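PDB 6TFX: ABC transporter substrate-binding protein from Rhizobium radiobacter, which binds the opine mannopinic acid and, as a solute-binding protein, probably delivers it to an ABC transporter for import. Local coordinates for residues E53-E58 against E188-K193; T244-E249 against E475-M480; L252-I257 against V452-L457. All blocks are in the same frame, centred on the assembly; numbering follows the deposited sequence.

Interactions 2 and 3 share the long strand 240-255, their centres 25 Å apart, and serve as an example of one strand held at two places by different means. Interaction 2 ties down a kink in that strand just before Glu249, which grips the bound opine; interaction 3 pairs its far end with strand 454-467, where the side chain of Leu457 is about 8 Å from the ligand. Interaction 1 is remote from both: its centre is 22 Å from that of interaction 2 and 42 Å from that of interaction 3, the latter on the opposite side of the chain's centre.

Interaction 1. Residues E53-E58 against E188-K193; sequences EADLAE and EYFRGK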
# COMPACT_ATOMS: atom_id res chain seq x y z
N GLU A 53 0.09 -11.03 -16.08
CA GLU A 53 0.47 -11.29 -17.47
C GLU A 53 1.95 -10.93 -17.71
O GLU A 53 2.57 -10.29 -16.86
CB GLU A 53 -0.43 -10.47 -18.42
CG GLU A 53 -0.46 -8.97 -18.14
CD GLU A 53 -1.30 -8.10 -19.05
OE1 GLU A 53 -2.49 -8.41 -19.28
OE2 GLU A 53 -0.76 -7.07 -19.53
N ALA A 54 2.48 -11.28 -18.88
CA ALA A 54 3.89 -10.98 -19.21
C ALA A 54 4.21 -9.46 -19.16
O ALA A 54 3.39 -8.63 -19.55
CB ALA A 54 4.20 -11.50 -20.60
N ASP A 55 5.44 -9.11 -18.74
CA ASP A 55 5.92 -7.71 -18.75
C ASP A 55 7.35 -7.81 -19.33
O ASP A 55 7.49 -8.13 -20.51
CB ASP A 55 5.88 -7.05 -17.35
CG ASP A 55 5.88 -5.52 -17.33
OD1 ASP A 55 5.63 -4.91 -18.40
OD2 ASP A 55 6.13 -4.93 -16.23
N LEU A 56 8.41 -7.69 -18.50
CA LEU A 56 9.78 -7.87 -19.03
C LEU A 56 9.98 -9.32 -19.52
O LEU A 56 10.66 -9.54 -20.53
CB LEU A 56 10.81 -7.53 -17.95
CG LEU A 56 12.26 -7.89 -18.25
CD1 LEU A 56 12.83 -7.08 -19.46
CD2 LEU A 56 13.10 -7.66 -17.02
N ALA A 57 9.42 -10.30 -18.77
CA ALA A 57 9.50 -11.72 -19.18
C ALA A 57 8.47 -11.98 -20.27
O ALA A 57 7.29 -11.70 -20.06
CB ALA A 57 9.21 -12.63 -18.01
N GLU A 58 8.89 -12.52 -21.42
CA GLU A 58 7.90 -12.82 -22.46
C GLU A 58 7.23 -14.18 -22.19
O GLU A 58 6.11 -14.42 -22.63
CB GLU A 58 8.53 -12.78 -23.87
CG GLU A 58 9.70 -13.72 -24.05
CD GLU A 58 10.37 -13.66 -25.42
OE1 GLU A 58 9.98 -12.79 -26.23
OE2 GLU A 58 11.29 -14.47 -25.66
N GLU A 188 11.13 5.09 -26.11
CA GLU A 188 11.57 3.75 -26.48
C GLU A 188 10.82 2.67 -25.70
O GLU A 188 11.20 1.51 -25.80
CB GLU A 188 13.08 3.57 -26.24
CG GLU A 188 13.95 4.45 -27.14
CD GLU A 188 15.39 3.99 -27.22
OE1 GLU A 188 16.06 3.92 -26.16
OE2 GLU A 188 15.86 3.71 -28.34
N TYR A 189 9.71 3.04 -24.99
CA TYR A 189 8.95 2.05 -24.21
C TYR A 189 8.62 0.85 -25.11
O TYR A 189 8.17 1.04 -26.24
CB TYR A 189 7.70 2.66 -23.58
CG TYR A 189 6.98 1.67 -22.70
CD1 TYR A 189 7.63 1.06 -21.62
CD2 TYR A 189 5.65 1.33 -22.94
CE1 TYR A 189 6.97 0.15 -20.80
CE2 TYR A 189 4.99 0.40 -22.14
CZ TYR A 189 5.66 -0.18 -21.06
OH TYR A 189 5.01 -1.12 -20.31
N PHE A 190 8.91 -0.37 -24.64
CA PHE A 190 8.80 -1.56 -25.46
C PHE A 190 7.39 -1.86 -26.03
O PHE A 190 7.30 -2.54 -27.05
CB PHE A 190 9.36 -2.78 -24.74
CG PHE A 190 8.53 -3.34 -23.62
CD1 PHE A 190 8.67 -2.86 -22.33
CD2 PHE A 190 7.67 -4.40 -23.84
CE1 PHE A 190 7.94 -3.42 -21.27
CE2 PHE A 190 6.93 -4.95 -22.78
CZ PHE A 190 7.08 -4.46 -21.51
N ARG A 191 6.31 -1.35 -25.40
CA ARG A 191 4.94 -1.61 -25.90
C ARG A 191 4.51 -0.54 -26.88
O ARG A 191 3.42 -0.62 -27.44
CB ARG A 191 3.92 -1.70 -24.76
CG ARG A 191 4.23 -2.77 -23.73
CD ARG A 191 3.14 -2.83 -22.66
NE ARG A 191 3.53 -3.68 -21.53
CZ ARG A 191 3.28 -4.99 -21.46
NH1 ARG A 191 2.61 -5.60 -22.44
NH2 ARG A 191 3.68 -5.68 -20.41
N GLY A 192 5.37 0.46 -27.07
CA GLY A 192 5.09 1.59 -27.96
C GLY A 192 5.19 2.90 -27.21
O GLY A 192 4.99 2.95 -25.98
N LYS A 193 5.51 3.96 -27.93
CA LYS A 193 5.65 5.28 -27.33
C LYS A 193 4.30 5.75 -26.72
O LYS A 193 3.26 5.70 -27.41
CB LYS A 193 6.13 6.30 -28.39
CG LYS A 193 6.45 7.68 -27.81
CD LYS A 193 6.80 8.69 -28.89
CE LYS A 193 7.36 9.96 -28.28
NZ LYS A 193 7.85 10.91 -29.30
O HOH W 1 1.52 -8.23 -21.47
O HOH W 2 6.42 -2.19 -18.39
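Arg191 reaches across to Ala54 and Asp55 and shows how one guanidinium nitrogen can clamp a backbone and a side chain together. The charged and polar bonds come first. Arg191 NH2 donates to the carbonyl O of Ala54 at 3.1 Å, lying in the carbonyl plane on a lone pair, and to OD1 of Asp55 at 2.9 Å in a salt bridge. Both acceptors sit at the guanidinium edge, but the carboxylate is met on its anti side, with the nitrogen 30° out of the carboxylate plane. The side chain of Asp55 crosses that of Arg191 at about a right angle.

One further bond, from Arg191 NE to Tyr189 OH at 3.2 Å and rather bent, lies near the guanidinium plane and, with the NH2 bonds, holds the group in its rotation. Water completes the network. One molecule joins Ala54 O to Arg191 NH1; another donates to Asp55 OD1 at 2.8 Å and also bonds to Tyr189 OH. The other carboxylate oxygen of Asp55, OD2, accepts a hydrogen bond from the backbone N of Ala38.

Packing is the third component. The Phe190 ring turns its edge to Asp55, with Phe190 CZ 3.5 Å from Asp55 OD1, while CG of Arg191 lies over one face toward the rim.

The presenting element is a type I beta turn, Tyr189 to Gly192, closed by Gly192 N to Tyr189 O. It lies between strands 180-185 and 198-203 of the large mixed sheet and is docked here against the end of the two-stranded sheet formed by 40-41 and 53-54.

Interaction 2. Residues T244-E249 against E475-M480; sequences TIEPAE and ELKGSM. With N72 ((2~{R})-2-[[(3~{R},4~{R},5~{S})-3,4,5,6-tetrakis(oxidanyl)-2-oxidanylidene-hexyl]amino]pentanedioic acid), chain C.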
# COMPACT_ATOMS: atom_id res chain seq x y z
N THR A 244 -13.67 4.89 -8.24
CA THR A 244 -13.46 4.32 -6.90
C THR A 244 -12.62 3.09 -7.20
O THR A 244 -13.04 2.24 -8.00
CB THR A 244 -14.77 4.05 -6.15
OG1 THR A 244 -15.57 3.15 -6.92
CG2 THR A 244 -15.53 5.35 -5.85
N ILE A 245 -11.40 3.04 -6.64
CA ILE A 245 -10.35 2.09 -7.03
C ILE A 245 -10.06 1.05 -5.97
O ILE A 245 -9.74 1.40 -4.82
CB ILE A 245 -9.04 2.87 -7.43
CG1 ILE A 245 -9.35 4.13 -8.28
CG2 ILE A 245 -8.01 1.95 -8.12
CD1 ILE A 245 -8.18 5.05 -8.59
N GLU A 246 -10.11 -0.22 -6.37
CA GLU A 246 -9.69 -1.30 -5.48
C GLU A 246 -8.15 -1.36 -5.47
O GLU A 246 -7.50 -0.86 -6.39
CB GLU A 246 -10.22 -2.63 -6.02
CG GLU A 246 -11.72 -2.78 -5.82
CD GLU A 246 -12.36 -3.99 -6.48
OE1 GLU A 246 -11.70 -5.05 -6.55
OE2 GLU A 246 -13.52 -3.87 -6.91
N PRO A 247 -7.52 -1.97 -4.45
CA PRO A 247 -8.17 -2.60 -3.29
C PRO A 247 -8.53 -1.56 -2.23
O PRO A 247 -7.95 -0.46 -2.15
CB PRO A 247 -7.08 -3.55 -2.77
CG PRO A 247 -5.79 -2.93 -3.14
CD PRO A 247 -6.05 -2.13 -4.41
N ALA A 248 -9.48 -1.92 -1.40
CA ALA A 248 -9.83 -1.07 -0.26
C ALA A 248 -8.71 -1.17 0.77
O ALA A 248 -8.18 -2.26 1.04
CB ALA A 248 -11.14 -1.54 0.34
N GLU A 249 -8.30 -0.01 1.31
CA GLU A 249 -7.23 -0.01 2.31
C GLU A 249 -7.87 -0.04 3.70
O GLU A 249 -8.76 0.78 3.97
CB GLU A 249 -6.39 1.27 2.17
CG GLU A 249 -5.66 1.33 0.84
CD GLU A 249 -4.82 2.59 0.75
OE1 GLU A 249 -5.39 3.66 0.44
OE2 GLU A 249 -3.60 2.50 1.00
N GLU A 475 -10.58 -0.44 -18.28
CA GLU A 475 -11.47 -0.16 -17.15
C GLU A 475 -10.60 -0.09 -15.87
O GLU A 475 -9.88 -1.05 -15.55
CB GLU A 475 -12.50 -1.28 -17.04
CG GLU A 475 -13.38 -1.15 -15.81
CD GLU A 475 -14.18 -2.41 -15.53
OE1 GLU A 475 -13.73 -3.52 -15.88
OE2 GLU A 475 -15.26 -2.27 -14.92
N LEU A 476 -10.68 1.03 -15.17
CA LEU A 476 -9.90 1.16 -13.94
C LEU A 476 -10.71 0.56 -12.79
O LEU A 476 -11.54 1.26 -12.20
CB LEU A 476 -9.52 2.64 -13.67
CG LEU A 476 -8.74 2.94 -12.37
CD1 LEU A 476 -7.45 2.05 -12.21
CD2 LEU A 476 -8.38 4.41 -12.31
N LYS A 477 -10.56 -0.75 -12.56
CA LYS A 477 -11.26 -1.39 -11.45
C LYS A 477 -10.38 -1.30 -10.20
O LYS A 477 -10.87 -1.09 -9.08
CB LYS A 477 -11.53 -2.87 -11.76
CG LYS A 477 -12.52 -3.53 -10.80
CD LYS A 477 -12.81 -4.98 -11.21
CE LYS A 477 -13.82 -5.64 -10.30
NZ LYS A 477 -13.16 -6.34 -9.16
N GLY A 478 -9.09 -1.54 -10.40
CA GLY A 478 -8.15 -1.54 -9.29
C GLY A 478 -6.72 -1.35 -9.74
O GLY A 478 -6.40 -1.51 -10.93
N SER A 479 -5.85 -1.00 -8.79
CA SER A 479 -4.43 -0.84 -9.03
C SER A 479 -3.87 -1.14 -7.65
O SER A 479 -4.43 -0.67 -6.67
CB SER A 479 -4.10 0.61 -9.40
OG SER A 479 -2.77 0.78 -9.86
N MET A 480 -2.79 -1.92 -7.56
CA MET A 480 -2.29 -2.28 -6.23
C MET A 480 -2.05 -1.05 -5.28
O MET A 480 -2.39 -1.18 -4.09
CB MET A 480 -1.09 -3.21 -6.30
CG MET A 480 -1.49 -4.68 -6.40
SD MET A 480 -2.64 -5.36 -5.14
CE MET A 480 -1.82 -4.82 -3.59
OAB N72 C . -9.18 7.82 5.49
CAF N72 C . -8.15 6.81 5.54
CAG N72 C . -6.80 7.12 4.81
OAC N72 C . -6.89 8.19 3.93
CAH N72 C . -6.10 5.84 4.37
OAM N72 C . -6.75 4.63 4.33
CAI N72 C . -5.28 5.47 3.15
OAD N72 C . -5.72 6.18 2.02
CAJ N72 C . -3.80 5.44 3.44
OAE N72 C . -3.43 5.24 4.63
CAK N72 C . -2.77 5.71 2.31
N N72 C . -2.04 4.51 1.97
CA N72 C . -0.64 4.41 2.19
C N72 C . 0.03 5.44 3.05
O N72 C . 0.30 5.50 4.31
CB N72 C . -0.28 2.95 2.48
CG N72 C . 1.01 2.63 3.25
CD N72 C . 1.60 1.27 2.91
OE1 N72 C . 1.46 0.75 1.75
OE2 N72 C . 2.26 0.67 3.78
OXT N72 C . 0.38 6.29 2.21
O HOH W 3 -13.49 -0.47 -8.62
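Glu246 and Gly478 form a single beta bridge at a corner of strand 240-255, where a cis peptide bond precedes Pro247. This is a worked example of an interrupted strand whose break is held by a neighbouring loop. The two backbones run in broadly the same direction, 31° apart. Glu246 uses both of its main-chain polar atoms: its N donates to Lys477 O at 2.9 Å, almost straight at 171°, and its O accepts from Ser479 N at 2.9 Å. Between these bonds the chains are very close, with Gly478 CA 3.0 Å from Glu246 O, an approach made with no side chain at the glycine. Beyond the cis bond, Pro247 CD presses on Ser479 O at 3.1 Å, and its CG makes a loose apolar contact with Met480 CE.

Side chains add to the backbone bonds. Ile245 and Leu476 meet through their methyl groups, Ile245 CD1 to Leu476 CD2 at 3.8 Å, while CG2 of Ile245 rests against Gly478 CA and Ser479 N. Lys477 bends at its last torsion (chi4 -91°), which brings NZ near both carboxylate oxygens of Glu246. The resulting salt bridge is long, 3.3 Å from Lys477 NZ to Glu246 OE1, and its hydrogen bonds are weak. A water donates to both Thr244 O and Lys477 O.

Past the corner, the strand enters the opine pocket, whose ligand is also bonded to Arg284, Tyr384 and Arg388. There the Glu249 carboxylate spans two groups of the ligand: OE1 accepts from OAD at 3.0 Å, and OE2 from the amine N at 2.7 Å.

Interaction 3. Residues L252-I257 against V452-L457; sequences LLHINI and VCAIPL. With MG (magnesium ion), chain G.
Leu253 and Ile455 form the hydrogen-bonded pair at the middle of an antiparallel ladder between strands 252-255 and 454-457, an example of strands that mesh by side-chain shape as well as by backbone bonds. Leu253 N donates to Ile455 O and Ile455 N to Leu253 O, each at 2.9 Å; Ile255 N adds a third bond to Cys453 O. The flanking pairs, Leu252 with Pro456 and His254 with Ala454, are non-hydrogen-bonded. There CA groups come close to carbonyls instead, as with Ala454 CA 3.1 Å from Leu253 O.

On the face of Leu252, His254, Ala454 and Pro456, the small Ala454 leaves a shallow place. CD2 of Leu252 fills it, 3.9 Å from Ala454 CB, and also reaches Pro456 CA and CB, while His254 ND1 approaches the same alanine methyl obliquely. Tyr395 and Tyr400 of helix 392-400 touch Leu252.

The opposite face, of Leu253 and Ile455, is apolar, and neighbouring side chains pack beside it. Leu253 and Leu457 cross at about a right angle, Leu253 CG to Leu457 CD1 at 4.2 Å. Ile255 puts CD1 against both Ile455 CD1, at 3.7 Å, and Val452 CG1. Helix 265-272 packs here through Arg268 and Leu271. Beyond the strand, CG2 of Ile257 lies 4.0 Å from Cys453 CA.

Val452, with positive phi, ends the preceding helix in a Schellman motif, turning the chain toward Cys453. Cys453 SG and Cys418 SG bind an ion modelled as magnesium. The modelled 1.8 Å from Cys453 SG to the magnesium is too short for a usual magnesium-sulfur bond and is doubtful. Two sulfurs, probably thiolates, are soft ligands unusual for magnesium, so the ion's assignment may be open to question.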
# COMPACT_ATOMS: atom_id res chain seq x y z
N LEU A 252 -6.57 0.67 10.80
CA LEU A 252 -6.66 0.07 12.13
C LEU A 252 -5.95 0.96 13.11
O LEU A 252 -5.00 1.66 12.70
CB LEU A 252 -5.94 -1.27 12.19
CG LEU A 252 -6.55 -2.40 11.36
CD1 LEU A 252 -5.59 -2.82 10.22
CD2 LEU A 252 -6.83 -3.60 12.24
N LEU A 253 -6.31 0.86 14.40
CA LEU A 253 -5.52 1.47 15.48
C LEU A 253 -4.66 0.31 15.98
O LEU A 253 -5.20 -0.63 16.59
CB LEU A 253 -6.45 1.92 16.64
CG LEU A 253 -7.34 3.09 16.32
CD1 LEU A 253 -8.44 3.23 17.39
CD2 LEU A 253 -6.51 4.37 16.24
N HIS A 254 -3.34 0.36 15.69
CA HIS A 254 -2.40 -0.66 16.16
C HIS A 254 -1.91 -0.16 17.51
O HIS A 254 -1.34 0.92 17.58
CB HIS A 254 -1.20 -0.78 15.22
CG HIS A 254 -1.61 -1.27 13.87
ND1 HIS A 254 -1.67 -2.63 13.59
CD2 HIS A 254 -1.99 -0.57 12.78
CE1 HIS A 254 -2.10 -2.72 12.33
NE2 HIS A 254 -2.30 -1.51 11.79
N ILE A 255 -2.15 -0.93 18.57
CA ILE A 255 -1.80 -0.48 19.93
C ILE A 255 -0.52 -1.16 20.37
O ILE A 255 -0.48 -2.40 20.36
CB ILE A 255 -2.95 -0.83 20.93
CG1 ILE A 255 -4.31 -0.16 20.52
CG2 ILE A 255 -2.55 -0.45 22.38
CD1 ILE A 255 -5.53 -0.86 21.31
N ASN A 256 0.47 -0.39 20.84
CA ASN A 256 1.71 -1.02 21.31
C ASN A 256 1.37 -1.66 22.66
O ASN A 256 1.28 -0.96 23.68
CB ASN A 256 2.86 -0.02 21.43
CG ASN A 256 4.15 -0.68 21.81
OD1 ASN A 256 4.17 -1.74 22.43
ND2 ASN A 256 5.26 -0.06 21.46
N ILE A 257 1.21 -3.00 22.65
CA ILE A 257 0.80 -3.76 23.84
C ILE A 257 1.88 -3.84 24.92
O ILE A 257 1.60 -4.37 26.00
CB ILE A 257 0.30 -5.16 23.45
CG1 ILE A 257 1.46 -6.02 22.90
CG2 ILE A 257 -0.90 -5.03 22.43
CD1 ILE A 257 1.10 -7.50 22.67
N VAL A 452 -6.77 -7.75 21.44
CA VAL A 452 -6.91 -6.32 21.15
C VAL A 452 -5.55 -5.69 20.86
O VAL A 452 -5.18 -4.66 21.43
CB VAL A 452 -7.72 -5.53 22.24
CG1 VAL A 452 -8.21 -4.17 21.70
CG2 VAL A 452 -8.88 -6.35 22.79
N CYS A 453 -4.77 -6.35 19.99
CA CYS A 453 -3.51 -5.78 19.54
C CYS A 453 -3.80 -4.64 18.55
O CYS A 453 -3.03 -3.69 18.44
CB CYS A 453 -2.68 -6.87 18.89
SG CYS A 453 -2.27 -8.20 20.04
N ALA A 454 -4.92 -4.76 17.83
CA ALA A 454 -5.31 -3.76 16.86
C ALA A 454 -6.82 -3.72 16.84
O ALA A 454 -7.47 -4.75 17.12
CB ALA A 454 -4.77 -4.08 15.48
N ILE A 455 -7.37 -2.54 16.57
CA ILE A 455 -8.81 -2.32 16.51
C ILE A 455 -9.12 -1.91 15.08
O ILE A 455 -8.65 -0.87 14.62
CB ILE A 455 -9.27 -1.24 17.51
CG1 ILE A 455 -8.84 -1.58 18.96
CG2 ILE A 455 -10.79 -1.05 17.38
CD1 ILE A 455 -8.84 -0.34 19.86
N PRO A 456 -9.91 -2.70 14.37
CA PRO A 456 -10.21 -2.34 12.98
C PRO A 456 -11.21 -1.22 12.90
O PRO A 456 -12.12 -1.10 13.74
CB PRO A 456 -10.83 -3.61 12.39
CG PRO A 456 -11.37 -4.35 13.56
CD PRO A 456 -10.53 -3.99 14.76
N LEU A 457 -11.03 -0.38 11.89
CA LEU A 457 -11.96 0.70 11.67
C LEU A 457 -12.64 0.39 10.36
O LEU A 457 -13.23 -0.68 10.23
CB LEU A 457 -11.22 2.06 11.69
CG LEU A 457 -10.34 2.28 12.93
CD1 LEU A 457 -9.60 3.53 12.83
CD2 LEU A 457 -11.17 2.25 14.19
MG MG G . -1.24 -9.34 19.09